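DR2417 (Deinococcus radiodurans, PDB 4XWT) probably degrades and matures RNA as a zinc-dependent RNase J with 5'-3' exonuclease and possibly endonuclease activity, working as a homodimer. Local coordinates at residues 170-175 / 205-210; 174-179 / 380-385; 227-232 / 374-379; 242-247 / 271-276. All coordinates share one frame; numbering follows the deposited sequence.

Contact 1. Residues 170-175 / 205-210; sequences VLHTGD and LLISDS. With ZN (zinc ion), chain C; ZN (zinc ion), chain D.
Residues 170-172 and 205-209 pair as parallel strands, their axes 4.8 Å apart at closest and their directions 8° apart, with Leu-171 N hydrogen-bonded to Leu-205 O, Ile-207 N to Leu-171 O and Thr-173 N to Ile-207 O. On one face of the sheet, Val-170, His-172, Leu-205 and Ile-207 gather. The branched Ile-207 serves two neighbours at once: its CD1 reaches Val-170 CG1 at 3.8 Å, while its CG2 lies over one face of the His-172 imidazole, 4.1 Å from the centroid, as a CH-pi contact. On the other face Leu-171 and Leu-206 lie side by side, CD2 to CD1 at 3.7 Å. Thr-173 adds a side-chain bond to the ladder. A chi1 of 65° sets OG1 between the backbone N and the carbonyl carbon; from there the hydroxyl donates to Gly-174 O at 2.7 Å and accepts from Asp-209 N at 3.2 Å. A residue that can both give and take suits this place. Gly-174 has a positive phi, a backbone shape that favours glycine. Beyond it, Asp-175 OD2 bridges both zinc ions, as expected at the strand ends of a metallo-beta-lactamase fold. Asp-209, the predicted proton donor, is hydrogen-bonded to His-381. The pair forms a beta-alpha-beta unit with helix 192-201; strands 159-165 and 398-402 flank it, and helix 384-394 covers Leu-171 and Leu-206.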
# COMPACT_ATOMS: atom_id res chain seq x y z
N VAL A 170 12.76 20.23 -30.11
CA VAL A 170 12.51 19.38 -28.95
C VAL A 170 11.43 18.39 -29.31
O VAL A 170 10.35 18.79 -29.78
CB VAL A 170 12.07 20.20 -27.70
CG1 VAL A 170 11.77 19.27 -26.52
CG2 VAL A 170 13.13 21.22 -27.31
N LEU A 171 11.71 17.10 -29.14
CA LEU A 171 10.69 16.10 -29.40
C LEU A 171 10.24 15.58 -28.05
O LEU A 171 11.03 15.05 -27.27
CB LEU A 171 11.20 14.95 -30.30
CG LEU A 171 10.10 13.97 -30.74
CD1 LEU A 171 10.43 13.33 -32.09
CD2 LEU A 171 9.81 12.85 -29.72
N HIS A 172 8.95 15.77 -27.79
CA HIS A 172 8.33 15.26 -26.58
C HIS A 172 7.37 14.14 -26.98
O HIS A 172 6.40 14.36 -27.71
CB HIS A 172 7.59 16.39 -25.83
CG HIS A 172 7.01 15.98 -24.50
ND1 HIS A 172 6.35 16.87 -23.68
CD2 HIS A 172 6.99 14.79 -23.85
CE1 HIS A 172 5.94 16.25 -22.59
NE2 HIS A 172 6.33 14.99 -22.66
N THR A 173 7.66 12.93 -26.50
CA THR A 173 6.85 11.75 -26.82
C THR A 173 5.42 11.82 -26.32
O THR A 173 4.56 11.07 -26.79
CB THR A 173 7.49 10.47 -26.24
OG1 THR A 173 7.49 10.54 -24.81
CG2 THR A 173 8.93 10.32 -26.76
N GLY A 174 5.17 12.70 -25.36
CA GLY A 174 3.96 12.63 -24.56
C GLY A 174 3.97 11.29 -23.83
O GLY A 174 5.02 10.65 -23.72
N ASP A 175 2.82 10.89 -23.31
CA ASP A 175 2.62 9.52 -22.83
C ASP A 175 2.55 8.58 -24.01
O ASP A 175 1.84 8.87 -24.98
CB ASP A 175 1.33 9.40 -22.01
CG ASP A 175 1.41 10.05 -20.65
OD1 ASP A 175 2.18 11.04 -20.49
OD2 ASP A 175 0.67 9.57 -19.75
N LEU A 205 16.67 17.93 -28.31
CA LEU A 205 16.29 17.39 -27.00
C LEU A 205 15.16 16.37 -27.11
O LEU A 205 14.17 16.61 -27.80
CB LEU A 205 15.87 18.54 -26.06
CG LEU A 205 15.28 18.20 -24.68
CD1 LEU A 205 16.25 17.37 -23.85
CD2 LEU A 205 14.90 19.48 -23.94
N LEU A 206 15.31 15.24 -26.43
CA LEU A 206 14.23 14.27 -26.33
C LEU A 206 13.64 14.32 -24.92
O LEU A 206 14.37 14.22 -23.95
CB LEU A 206 14.73 12.85 -26.67
CG LEU A 206 13.68 11.74 -26.45
CD1 LEU A 206 12.46 11.97 -27.33
CD2 LEU A 206 14.23 10.32 -26.68
N ILE A 207 12.32 14.46 -24.81
CA ILE A 207 11.64 14.28 -23.52
C ILE A 207 10.78 13.05 -23.69
O ILE A 207 9.92 13.01 -24.58
CB ILE A 207 10.77 15.52 -23.13
CG1 ILE A 207 11.58 16.81 -23.29
CG2 ILE A 207 10.24 15.36 -21.70
CD1 ILE A 207 10.81 18.09 -23.02
N SER A 208 10.99 12.04 -22.84
CA SER A 208 10.37 10.75 -23.07
C SER A 208 9.76 10.15 -21.83
O SER A 208 10.29 10.30 -20.74
CB SER A 208 11.41 9.78 -23.64
OG SER A 208 10.78 8.56 -23.96
N ASP A 209 8.66 9.42 -22.04
CA ASP A 209 7.84 8.83 -20.99
C ASP A 209 8.57 7.68 -20.27
O ASP A 209 8.85 6.66 -20.89
CB ASP A 209 6.54 8.33 -21.62
CG ASP A 209 5.63 7.59 -20.65
OD1 ASP A 209 5.92 7.52 -19.44
OD2 ASP A 209 4.60 7.08 -21.12
N SER A 210 8.83 7.82 -18.97
CA SER A 210 9.68 6.86 -18.25
C SER A 210 8.94 5.87 -17.36
O SER A 210 9.57 5.09 -16.63
CB SER A 210 10.70 7.59 -17.38
OG SER A 210 11.40 8.56 -18.14
ZN ZN C . -1.71 9.17 -19.82
ZN ZN D . 0.44 10.64 -17.82

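Contact 2. Residues 174-179 / 380-385; sequences GDFKID and GHASQE. With ZN (zinc ion), chain C; ZN (zinc ion), chain D; U5P (uridine-5'-monophosphate), chain H.
Two torsions set the meeting of Phe-176 with Ala-382 and of Asp-175 with His-381. A chi1 of 82° places CG of Phe-176 between its own backbone N and carbonyl carbon, and the ring end thereby swings back to Ala-382, whose CB sits over one face, 3.9 Å from the centroid. His-381, with chi1 -62°, has CG beside its backbone N, and its CE1 comes within 3.4 Å of Asp-175 OD2, the oxygen shared by both zinc ions. A methyl is small enough to lie close over an aromatic face, which suits alanine to its place. The same two residues, Phe-176 and Ala-382, are joined through the backbone: Ala-382 N donates to a lone pair of Phe-176 O at 2.7 Å, in the carbonyl plane. The aliphatic part of Lys-177 runs alongside Gly-380 O, with CG 3.7 Å away, and its NZ forms a salt bridge with Asp-179 OD2. Gly-380 N donates to the UMP phosphate oxygen O1P, a bond whose very short modelled length is doubtful; Gly-380, with no side chain, lets the phosphate come right up to its backbone. UMP O5' lies in the plane of the His-381 ring, at its edge. His-381 is the predicted proton acceptor, and its ND1 bond is consistent with Asp-209 orienting the ring. The contact joins the loop after strand 168-172 to the start of helix 384-394, whose Leu-387 and Ile-390 pack on Phe-176, while Ser-208 of strand 205-209 touches the same ring.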
# COMPACT_ATOMS: atom_id res chain seq x y z
N GLY A 174 5.17 12.70 -25.36
CA GLY A 174 3.96 12.63 -24.56
C GLY A 174 3.97 11.29 -23.83
O GLY A 174 5.02 10.65 -23.72
N ASP A 175 2.82 10.89 -23.31
CA ASP A 175 2.62 9.52 -22.83
C ASP A 175 2.55 8.58 -24.01
O ASP A 175 1.84 8.87 -24.98
CB ASP A 175 1.33 9.40 -22.01
CG ASP A 175 1.41 10.05 -20.65
OD1 ASP A 175 2.18 11.04 -20.49
OD2 ASP A 175 0.67 9.57 -19.75
N PHE A 176 3.23 7.44 -23.96
CA PHE A 176 3.11 6.48 -25.05
C PHE A 176 3.48 5.04 -24.75
O PHE A 176 4.27 4.75 -23.86
CB PHE A 176 3.98 6.91 -26.23
CG PHE A 176 5.43 6.53 -26.11
CD1 PHE A 176 6.29 7.29 -25.33
CD2 PHE A 176 5.95 5.45 -26.81
CE1 PHE A 176 7.64 6.97 -25.24
CE2 PHE A 176 7.31 5.11 -26.74
CZ PHE A 176 8.15 5.87 -25.94
N LYS A 177 2.91 4.17 -25.56
CA LYS A 177 3.46 2.85 -25.84
C LYS A 177 3.54 2.73 -27.35
O LYS A 177 3.01 3.56 -28.08
CB LYS A 177 2.58 1.75 -25.27
CG LYS A 177 1.18 1.83 -25.83
CD LYS A 177 0.17 0.94 -25.11
CE LYS A 177 0.46 -0.54 -25.33
NZ LYS A 177 -0.74 -1.35 -25.01
N ILE A 178 4.20 1.69 -27.82
CA ILE A 178 4.18 1.41 -29.25
C ILE A 178 3.31 0.19 -29.46
O ILE A 178 3.80 -0.94 -29.44
CB ILE A 178 5.58 1.17 -29.82
CG1 ILE A 178 6.50 2.34 -29.50
CG2 ILE A 178 5.49 0.95 -31.34
CD1 ILE A 178 7.89 2.22 -30.11
N ASP A 179 2.01 0.42 -29.65
CA ASP A 179 1.05 -0.65 -29.85
C ASP A 179 0.77 -0.82 -31.34
O ASP A 179 0.21 0.09 -31.97
CB ASP A 179 -0.25 -0.35 -29.08
CG ASP A 179 -1.11 -1.59 -28.87
OD1 ASP A 179 -1.08 -2.50 -29.72
OD2 ASP A 179 -1.82 -1.65 -27.84
N GLY A 380 -0.48 1.39 -20.37
CA GLY A 380 -0.52 2.40 -21.41
C GLY A 380 0.85 2.92 -21.79
O GLY A 380 0.96 3.78 -22.66
N HIS A 381 1.89 2.39 -21.16
CA HIS A 381 3.23 2.96 -21.28
C HIS A 381 4.24 1.99 -21.84
O HIS A 381 4.23 0.79 -21.54
CB HIS A 381 3.70 3.47 -19.92
CG HIS A 381 2.84 4.56 -19.36
ND1 HIS A 381 3.12 5.90 -19.54
CD2 HIS A 381 1.69 4.52 -18.66
CE1 HIS A 381 2.19 6.63 -18.95
NE2 HIS A 381 1.31 5.81 -18.40
N ALA A 382 5.12 2.54 -22.67
CA ALA A 382 6.25 1.83 -23.24
C ALA A 382 7.19 1.19 -22.20
O ALA A 382 7.61 1.83 -21.23
CB ALA A 382 7.04 2.80 -24.12
N SER A 383 7.49 -0.09 -22.43
CA SER A 383 8.53 -0.80 -21.71
C SER A 383 9.87 -0.58 -22.41
O SER A 383 9.92 0.11 -23.41
CB SER A 383 8.21 -2.30 -21.62
OG SER A 383 6.97 -2.50 -20.96
N GLN A 384 10.94 -1.18 -21.91
CA GLN A 384 12.28 -0.82 -22.37
C GLN A 384 12.51 -0.95 -23.88
O GLN A 384 13.21 -0.12 -24.45
CB GLN A 384 13.33 -1.65 -21.64
CG GLN A 384 13.52 -1.22 -20.20
CD GLN A 384 14.37 -2.19 -19.40
OE1 GLN A 384 14.81 -3.23 -19.92
NE2 GLN A 384 14.59 -1.88 -18.12
N GLU A 385 11.93 -1.97 -24.52
CA GLU A 385 12.16 -2.15 -25.96
C GLU A 385 11.59 -0.97 -26.74
O GLU A 385 12.17 -0.49 -27.73
CB GLU A 385 11.52 -3.44 -26.48
CG GLU A 385 12.18 -4.72 -26.06
CD GLU A 385 11.50 -5.94 -26.67
OE1 GLU A 385 10.67 -5.75 -27.58
OE2 GLU A 385 11.80 -7.07 -26.24
ZN ZN C . -1.71 9.17 -19.82
ZN ZN D . 0.44 10.64 -17.82
N1 U5P H . -2.74 5.38 -14.26
C2 U5P H . -3.57 6.41 -13.76
N3 U5P H . -4.69 6.74 -14.41
C4 U5P H . -5.03 6.13 -15.54
C5 U5P H . -4.23 5.12 -16.06
C6 U5P H . -3.07 4.76 -15.39
O2 U5P H . -3.27 7.00 -12.70
O4 U5P H . -6.08 6.46 -16.13
C1' U5P H . -1.51 5.02 -13.54
C2' U5P H . -1.40 3.52 -13.34
O2' U5P H . -1.68 3.16 -11.99
C3' U5P H . 0.03 3.18 -13.69
C4' U5P H . 0.46 4.30 -14.61
O3' U5P H . 0.85 3.24 -12.53
O4' U5P H . -0.38 5.41 -14.32
C5' U5P H . 0.25 3.88 -16.06
O5' U5P H . -1.00 3.22 -16.19
P U5P H . -1.46 2.65 -17.62
O1P U5P H . -0.32 1.73 -17.91
O2P U5P H . -2.80 1.98 -17.40
O3P U5P H . -1.58 3.88 -18.49

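Contact 3. Residues 227-232 / 374-379; sequences RNLEEI and YRVHAS. With U5P (uridine-5'-monophosphate), chain H.
Val-376, Ile-232 and Asn-228 have the most surface buried where helix 222-234 meets the loop carrying the phosphate-binding residues. Ile-232 extends its CD1 across Val-376 at about a right angle, and that methyl lies 3.4 Å from Val-376 CG1, closer than carbon atoms usually pack. The same CD1 also meets Tyr-374 CD2 at 3.7 Å, approaching the ring obliquely. One turn earlier, Leu-229 brings CD2 to 3.8 Å from Val-376 CB, so two longer aliphatic chains of the helix converge on the short, branched valine, which fits a confined spot. Asn-228 supplies the polar link. Its chi1 of -64° lays CG beside its own backbone N, and ND2 then donates to Arg-375 O at 2.8 Å with an N-H...O angle of 159°. The oxygen is met on a lone pair in its carbonyl plane, and it lies near the plane of the Asn-228 amide as well. Arg-375 is the centre of an inverse gamma turn. Farther along the loop, Ser-379 OG donates to UMP O1P, and His-377 has its ring edge toward O2P without a close contact; Ser-379 is seen to bind UMP, and both residues belong to a predicted substrate-binding segment. The chemistry is thus divided: apolar contacts fit the loop to the helix, while one well-aligned amide bond satisfies a carbonyl in a tight turn, a short way before the residues that face the nucleotide phosphate.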
# COMPACT_ATOMS: atom_id res chain seq x y z
N ARG A 227 -8.19 -10.25 -27.21
CA ARG A 227 -8.29 -11.68 -27.50
C ARG A 227 -8.31 -12.50 -26.21
O ARG A 227 -9.07 -13.46 -26.11
CB ARG A 227 -7.14 -12.14 -28.41
CG ARG A 227 -7.29 -11.69 -29.88
CD ARG A 227 -6.32 -12.45 -30.76
NE ARG A 227 -4.95 -12.21 -30.32
CZ ARG A 227 -4.23 -11.16 -30.70
NH1 ARG A 227 -4.75 -10.27 -31.53
NH2 ARG A 227 -2.99 -11.02 -30.25
N ASN A 228 -7.51 -12.12 -25.21
CA ASN A 228 -7.53 -12.89 -23.96
C ASN A 228 -8.88 -12.76 -23.29
O ASN A 228 -9.42 -13.73 -22.77
CB ASN A 228 -6.42 -12.45 -23.00
CG ASN A 228 -5.04 -12.71 -23.55
OD1 ASN A 228 -4.85 -13.55 -24.43
ND2 ASN A 228 -4.05 -11.98 -23.04
N LEU A 229 -9.46 -11.55 -23.33
CA LEU A 229 -10.73 -11.29 -22.66
C LEU A 229 -11.83 -12.08 -23.33
O LEU A 229 -12.68 -12.67 -22.66
CB LEU A 229 -11.06 -9.79 -22.68
CG LEU A 229 -10.27 -8.94 -21.69
CD1 LEU A 229 -10.43 -7.44 -21.99
CD2 LEU A 229 -10.69 -9.24 -20.25
N GLU A 230 -11.82 -12.11 -24.65
CA GLU A 230 -12.85 -12.82 -25.37
C GLU A 230 -12.80 -14.31 -25.04
O GLU A 230 -13.84 -14.94 -24.83
CB GLU A 230 -12.74 -12.60 -26.88
CG GLU A 230 -13.85 -13.31 -27.68
CD GLU A 230 -14.14 -12.65 -29.02
OE1 GLU A 230 -13.21 -12.08 -29.63
OE2 GLU A 230 -15.31 -12.69 -29.47
N GLU A 231 -11.60 -14.87 -24.96
CA GLU A 231 -11.46 -16.30 -24.65
C GLU A 231 -12.03 -16.61 -23.26
O GLU A 231 -12.75 -17.59 -23.07
CB GLU A 231 -9.98 -16.73 -24.72
CG GLU A 231 -9.78 -18.24 -24.86
CD GLU A 231 -10.27 -18.80 -26.19
OE1 GLU A 231 -10.56 -18.00 -27.12
OE2 GLU A 231 -10.36 -20.04 -26.32
N ILE A 232 -11.70 -15.77 -22.30
CA ILE A 232 -12.19 -15.92 -20.93
C ILE A 232 -13.71 -15.82 -20.85
O ILE A 232 -14.36 -16.68 -20.28
CB ILE A 232 -11.54 -14.87 -20.02
CG1 ILE A 232 -10.04 -15.17 -19.89
CG2 ILE A 232 -12.22 -14.84 -18.65
CD1 ILE A 232 -9.23 -14.05 -19.30
N TYR A 374 -4.31 -14.19 -15.17
CA TYR A 374 -4.89 -13.99 -16.50
C TYR A 374 -4.34 -12.68 -17.06
O TYR A 374 -4.25 -11.68 -16.34
CB TYR A 374 -6.42 -13.94 -16.43
CG TYR A 374 -7.07 -15.20 -15.91
CD1 TYR A 374 -7.25 -15.41 -14.54
CD2 TYR A 374 -7.50 -16.20 -16.79
CE1 TYR A 374 -7.85 -16.59 -14.06
CE2 TYR A 374 -8.09 -17.37 -16.31
CZ TYR A 374 -8.27 -17.56 -14.95
OH TYR A 374 -8.87 -18.73 -14.50
N ARG A 375 -3.95 -12.68 -18.34
CA ARG A 375 -3.38 -11.47 -18.92
C ARG A 375 -4.51 -10.63 -19.46
O ARG A 375 -4.77 -10.62 -20.66
CB ARG A 375 -2.37 -11.77 -20.02
CG ARG A 375 -1.61 -10.49 -20.43
CD ARG A 375 -0.68 -10.65 -21.62
NE ARG A 375 0.49 -11.47 -21.32
CZ ARG A 375 1.51 -11.08 -20.56
NH1 ARG A 375 2.52 -11.91 -20.35
NH2 ARG A 375 1.51 -9.88 -20.00
N VAL A 376 -5.20 -9.94 -18.56
CA VAL A 376 -6.38 -9.18 -18.94
C VAL A 376 -6.12 -7.68 -18.80
O VAL A 376 -7.05 -6.88 -18.77
CB VAL A 376 -7.59 -9.57 -18.11
CG1 VAL A 376 -7.91 -11.03 -18.37
CG2 VAL A 376 -7.32 -9.35 -16.62
N HIS A 377 -4.84 -7.31 -18.72
CA HIS A 377 -4.45 -5.90 -18.69
C HIS A 377 -3.12 -5.60 -19.34
O HIS A 377 -2.13 -6.32 -19.14
CB HIS A 377 -4.41 -5.39 -17.25
CG HIS A 377 -4.05 -3.94 -17.15
ND1 HIS A 377 -4.95 -2.93 -17.43
CD2 HIS A 377 -2.89 -3.33 -16.83
CE1 HIS A 377 -4.36 -1.76 -17.26
NE2 HIS A 377 -3.11 -1.97 -16.89
N ALA A 378 -3.09 -4.52 -20.10
CA ALA A 378 -1.85 -3.99 -20.66
C ALA A 378 -1.71 -2.55 -20.24
O ALA A 378 -2.66 -1.78 -20.26
CB ALA A 378 -1.84 -4.12 -22.19
N SER A 379 -0.51 -2.20 -19.82
CA SER A 379 -0.20 -0.83 -19.42
C SER A 379 -0.28 0.11 -20.65
O SER A 379 -0.16 -0.33 -21.82
CB SER A 379 1.19 -0.79 -18.78
OG SER A 379 1.73 0.52 -18.81
N1 U5P H . -2.74 5.38 -14.26
C2 U5P H . -3.57 6.41 -13.76
N3 U5P H . -4.69 6.74 -14.41
C4 U5P H . -5.03 6.13 -15.54
C5 U5P H . -4.23 5.12 -16.06
C6 U5P H . -3.07 4.76 -15.39
O2 U5P H . -3.27 7.00 -12.70
O4 U5P H . -6.08 6.46 -16.13
C1' U5P H . -1.51 5.02 -13.54
C2' U5P H . -1.40 3.52 -13.34
O2' U5P H . -1.68 3.16 -11.99
C3' U5P H . 0.03 3.18 -13.69
C4' U5P H . 0.46 4.30 -14.61
O3' U5P H . 0.85 3.24 -12.53
O4' U5P H . -0.38 5.41 -14.32
C5' U5P H . 0.25 3.88 -16.06
O5' U5P H . -1.00 3.22 -16.19
P U5P H . -1.46 2.65 -17.62
O1P U5P H . -0.32 1.73 -17.91
O2P U5P H . -2.80 1.98 -17.40
O3P U5P H . -1.58 3.88 -18.49

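Contact 4. Residues 242-247 / 271-276; sequences LTTFAS and RSMIKY
Ser-247 CB sits almost squarely over the Tyr-276 ring, 3.5 Å from the centroid and 9° off the ring normal, a CH-pi contact with the middle of the aromatic face. On the opposite face of that ring lies Lys-275 CE, offset toward the rim, so the ring lies between an aliphatic carbon from its own helix and one from the loop. Ser-272 OG lies at the ring's edge, in its plane. Ala-246 CB points toward the helix and meets three residues: Ser-272 OG at 3.3 Å, Tyr-276 CD2 at 3.6 Å and Met-273 CB at 4.1 Å. A small side chain suits this spot, since the backbones approach closely, the CA atoms of Ala-246 and Met-273 being 4.1 Å apart. The loop and helix both follow strands of the parallel sheet of the beta-CASP domain: strand 240-243 runs into the loop holding Phe-245, a UMP-binding residue, and helix 271-282 follows strand 265-269 of the same sheet. Met-273 reaches back toward Thr-244. Its chain is extended up to SD and bends only at chi3, -76°, which turns the methyl CE to 3.2 Å from Thr-244 O; the flexible, unbranched thioether suits a chain that must follow the loop. Thr-244 crosses it at about a right angle, its OG1 hydrogen-bonded to Ser-343 O. No direct hydrogen bond links the segments; instead one water donates to Ala-246 O and, at 2.9 Å, to Met-273 O. Leu-114 of helix 109-122 touches Tyr-276, and Ser-247 borders both His-86 and the bound nucleotide.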
# COMPACT_ATOMS: atom_id res chain seq x y z
N LEU A 242 -17.11 -6.77 -15.32
CA LEU A 242 -15.78 -6.41 -15.68
C LEU A 242 -15.49 -5.00 -15.21
O LEU A 242 -16.32 -4.10 -15.37
CB LEU A 242 -15.58 -6.53 -17.20
CG LEU A 242 -14.17 -6.33 -17.75
CD1 LEU A 242 -13.93 -7.19 -19.01
CD2 LEU A 242 -13.86 -4.85 -18.03
N THR A 243 -14.32 -4.80 -14.63
CA THR A 243 -13.90 -3.45 -14.31
C THR A 243 -12.60 -3.11 -15.00
O THR A 243 -11.70 -3.95 -15.11
CB THR A 243 -13.76 -3.24 -12.79
OG1 THR A 243 -13.52 -1.85 -12.55
CG2 THR A 243 -12.62 -4.10 -12.23
N THR A 244 -12.51 -1.88 -15.50
CA THR A 244 -11.25 -1.38 -16.00
C THR A 244 -11.22 0.12 -15.73
O THR A 244 -12.19 0.67 -15.21
CB THR A 244 -11.07 -1.67 -17.51
OG1 THR A 244 -9.73 -1.35 -17.88
CG2 THR A 244 -12.05 -0.82 -18.37
N PHE A 245 -10.11 0.78 -16.04
CA PHE A 245 -10.05 2.23 -15.85
C PHE A 245 -11.13 2.92 -16.67
O PHE A 245 -11.42 2.53 -17.80
CB PHE A 245 -8.67 2.78 -16.20
CG PHE A 245 -7.58 2.18 -15.38
CD1 PHE A 245 -7.45 2.51 -14.04
CD2 PHE A 245 -6.70 1.27 -15.93
CE1 PHE A 245 -6.45 1.93 -13.27
CE2 PHE A 245 -5.69 0.69 -15.16
CZ PHE A 245 -5.57 1.02 -13.84
N ALA A 246 -11.73 3.95 -16.08
CA ALA A 246 -12.83 4.67 -16.70
C ALA A 246 -12.47 5.17 -18.09
O ALA A 246 -13.30 5.17 -18.99
CB ALA A 246 -13.26 5.84 -15.83
N SER A 247 -11.22 5.57 -18.27
CA SER A 247 -10.83 6.26 -19.50
C SER A 247 -10.20 5.32 -20.54
O SER A 247 -9.76 5.78 -21.59
CB SER A 247 -9.86 7.39 -19.16
OG SER A 247 -8.64 6.84 -18.72
N ARG A 271 -20.24 6.77 -12.69
CA ARG A 271 -20.26 8.11 -13.31
C ARG A 271 -19.01 8.39 -14.13
O ARG A 271 -19.10 8.82 -15.28
CB ARG A 271 -20.42 9.20 -12.24
CG ARG A 271 -20.19 10.62 -12.77
CD ARG A 271 -21.09 11.63 -12.07
NE ARG A 271 -22.33 11.87 -12.82
CZ ARG A 271 -23.51 12.12 -12.27
NH1 ARG A 271 -24.57 12.31 -13.05
NH2 ARG A 271 -23.64 12.17 -10.95
N SER A 272 -17.85 8.14 -13.53
CA SER A 272 -16.58 8.40 -14.18
C SER A 272 -16.45 7.69 -15.53
O SER A 272 -16.00 8.29 -16.52
CB SER A 272 -15.43 7.99 -13.27
OG SER A 272 -14.19 8.33 -13.85
N MET A 273 -16.87 6.43 -15.60
CA MET A 273 -16.75 5.71 -16.86
C MET A 273 -17.79 6.19 -17.87
O MET A 273 -17.50 6.31 -19.05
CB MET A 273 -16.88 4.21 -16.65
CG MET A 273 -16.56 3.40 -17.89
SD MET A 273 -16.58 1.66 -17.44
CE MET A 273 -15.03 1.47 -16.56
N ILE A 274 -19.00 6.46 -17.39
CA ILE A 274 -20.04 7.04 -18.25
C ILE A 274 -19.61 8.39 -18.83
O ILE A 274 -19.89 8.69 -19.99
CB ILE A 274 -21.34 7.19 -17.47
CG1 ILE A 274 -21.81 5.80 -17.01
CG2 ILE A 274 -22.41 7.87 -18.31
CD1 ILE A 274 -23.04 5.82 -16.16
N LYS A 275 -18.88 9.17 -18.04
CA LYS A 275 -18.35 10.45 -18.49
C LYS A 275 -17.35 10.29 -19.63
O LYS A 275 -17.45 10.97 -20.66
CB LYS A 275 -17.72 11.19 -17.32
CG LYS A 275 -16.98 12.44 -17.72
CD LYS A 275 -16.09 12.94 -16.59
CE LYS A 275 -14.84 12.08 -16.44
NZ LYS A 275 -13.95 12.70 -15.42
N TYR A 276 -16.37 9.40 -19.47
CA TYR A 276 -15.42 9.17 -20.55
C TYR A 276 -16.11 8.56 -21.77
O TYR A 276 -15.75 8.88 -22.91
CB TYR A 276 -14.26 8.27 -20.09
CG TYR A 276 -13.25 9.00 -19.25
CD1 TYR A 276 -12.32 9.87 -19.81
CD2 TYR A 276 -13.24 8.84 -17.88
CE1 TYR A 276 -11.41 10.55 -19.02
CE2 TYR A 276 -12.34 9.50 -17.08
CZ TYR A 276 -11.43 10.35 -17.65
OH TYR A 276 -10.55 10.98 -16.79
O HOH W 1 -15.80 4.91 -20.91

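From the N terminus, contact 1 closes first, joining strands 168-172 and 205-209 across the short span that includes helix 192-201. Contact 2 starts from the same 170s segment, sharing Gly-174 and Asp-175, but closes only at 380-385. Contact 3, between helix 222-234 and residues 374-379, is nested inside that long loop, and contact 4 is nested inside contact 3. Contacts 1 and 2 meet where Asp-209 is hydrogen-bonded to His-381; contacts 3 and 4 touch through His-377 and Phe-245. Contact 1 lies within the metallo-beta-lactamase part and contact 4 within the beta-CASP domain, while contacts 2 and 3 bring the predicted substrate-binding loop to the zinc site and to helix 222-234.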